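Nucleotidyl transferase AbiEii/AbiGii toxin family protein (Mycobacterium tuberculosis, PDB 6Y56) is a toxin of a toxin-antitoxin system, a nucleotidyltransferase that probably blocks bacterial growth by modifying the acceptor stems of tRNAs. Local coordinates at residues V39-N44 and T157-A162. Numbering follows the deposited sequence.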
# COMPACT_ATOMS: atom_id res chain seq x y z
N VAL A 39 -13.40 7.92 -13.04
CA VAL A 39 -12.26 7.34 -13.74
C VAL A 39 -12.46 5.83 -13.87
O VAL A 39 -12.94 5.18 -12.94
CB VAL A 39 -10.96 7.64 -12.96
CG1 VAL A 39 -9.77 6.95 -13.59
CG2 VAL A 39 -10.73 9.13 -12.89
N GLN A 40 -12.06 5.28 -15.01
CA GLN A 40 -12.14 3.84 -15.22
C GLN A 40 -10.98 3.15 -14.50
O GLN A 40 -9.81 3.43 -14.79
CB GLN A 40 -12.11 3.52 -16.71
CG GLN A 40 -12.22 2.03 -17.03
CD GLN A 40 -13.54 1.43 -16.59
OE1 GLN A 40 -14.60 1.80 -17.10
NE2 GLN A 40 -13.49 0.51 -15.63
N PHE A 41 -11.29 2.27 -13.55
CA PHE A 41 -10.28 1.42 -12.94
C PHE A 41 -10.19 0.11 -13.72
O PHE A 41 -11.07 -0.23 -14.50
CB PHE A 41 -10.66 1.09 -11.49
CG PHE A 41 -10.42 2.20 -10.50
CD1 PHE A 41 -11.27 3.30 -10.46
CD2 PHE A 41 -9.39 2.11 -9.57
CE1 PHE A 41 -11.06 4.32 -9.53
CE2 PHE A 41 -9.18 3.12 -8.65
CZ PHE A 41 -10.02 4.22 -8.62
N GLY A 42 -9.12 -0.63 -13.50
CA GLY A 42 -9.03 -1.96 -14.08
C GLY A 42 -7.60 -2.37 -14.33
O GLY A 42 -6.67 -1.56 -14.30
N ASP A 43 -7.44 -3.67 -14.58
CA ASP A 43 -6.14 -4.25 -14.90
C ASP A 43 -5.46 -3.46 -16.01
O ASP A 43 -6.08 -3.10 -17.02
CB ASP A 43 -6.32 -5.70 -15.34
CG ASP A 43 -6.74 -6.62 -14.21
OD1 ASP A 43 -6.27 -6.42 -13.08
OD2 ASP A 43 -7.54 -7.54 -14.46
N ASN A 44 -4.17 -3.18 -15.83
CA ASN A 44 -3.35 -2.46 -16.80
C ASN A 44 -3.84 -1.04 -17.04
O ASN A 44 -3.49 -0.43 -18.05
CB ASN A 44 -3.19 -3.23 -18.11
CG ASN A 44 -2.63 -4.60 -17.89
OD1 ASN A 44 -1.52 -4.75 -17.39
ND2 ASN A 44 -3.40 -5.62 -18.25
N THR A 157 -16.98 -0.53 -5.19
CA THR A 157 -16.07 -1.66 -5.31
C THR A 157 -14.94 -1.24 -6.23
O THR A 157 -15.16 -0.53 -7.21
CB THR A 157 -16.78 -2.91 -5.84
OG1 THR A 157 -17.36 -2.67 -7.14
CG2 THR A 157 -17.86 -3.36 -4.89
N LEU A 158 -13.72 -1.65 -5.88
CA LEU A 158 -12.54 -1.21 -6.60
C LEU A 158 -11.65 -2.40 -6.91
O LEU A 158 -11.53 -3.31 -6.09
CB LEU A 158 -11.73 -0.22 -5.75
CG LEU A 158 -12.39 1.13 -5.48
CD1 LEU A 158 -11.51 1.92 -4.54
CD2 LEU A 158 -12.60 1.88 -6.78
N PRO A 159 -11.00 -2.42 -8.07
CA PRO A 159 -9.95 -3.42 -8.32
C PRO A 159 -8.76 -3.14 -7.43
O PRO A 159 -8.21 -2.04 -7.42
CB PRO A 159 -9.61 -3.23 -9.80
CG PRO A 159 -10.13 -1.92 -10.16
CD PRO A 159 -11.23 -1.54 -9.22
N VAL A 160 -8.36 -4.16 -6.69
CA VAL A 160 -7.28 -4.08 -5.71
C VAL A 160 -6.22 -5.11 -6.07
O VAL A 160 -6.51 -6.18 -6.61
CB VAL A 160 -7.86 -4.31 -4.29
CG1 VAL A 160 -6.76 -4.50 -3.23
CG2 VAL A 160 -8.79 -3.16 -3.89
N VAL A 161 -4.96 -4.79 -5.74
CA VAL A 161 -3.86 -5.72 -5.95
C VAL A 161 -4.17 -7.07 -5.30
O VAL A 161 -4.70 -7.15 -4.19
CB VAL A 161 -2.57 -5.09 -5.40
CG1 VAL A 161 -2.66 -4.83 -3.89
CG2 VAL A 161 -1.34 -5.95 -5.71
N ALA A 162 -3.82 -8.14 -6.01
CA ALA A 162 -4.00 -9.47 -5.45
C ALA A 162 -3.18 -9.59 -4.17
O ALA A 162 -2.10 -9.00 -4.04
CB ALA A 162 -3.52 -10.53 -6.44
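F41, in the loop joining helix 19-38 to strand 47-49 of the nucleotidyltransferase-type fold, packs against L158 and P159 of strand 157-160, which forms a two-stranded antiparallel sheet with 138-141. A CH-pi contact is the clearest element: the L158 methyl CD2 sits above the middle of one face of the F41 ring, 3.9 Å from its centroid and just 8° off the normal. The nearest ring atom is F41 CZ, again 3.9 Å from L158 CD2. L158 does not start out toward the loop, yet with CG set beside its own backbone N (chi1 -68°) one methyl branch ends over the aromatic face. P159 works nearer the backbone. P159 CG comes within 3.3 Å of F41 CB, a tight contact, and P159 CD meets the base of the phenyl group obliquely. P159 CG also lies 3.7 Å from G42 N; the two backbones come nearest here, with 6.0 Å between G42 CA and P159 CA. Within the loop, Q40 NE2 donates a nearly straight bond (178°) to F41 O, 2.8 Å long, that meets a lone pair in the carbonyl plane. L158 also touches F48, and F41 touches L46, which links the contact to strand 47-49 and its approach. No hydrogen bond joins the two segments, so their cohesion here comes from apolar burial and dispersion.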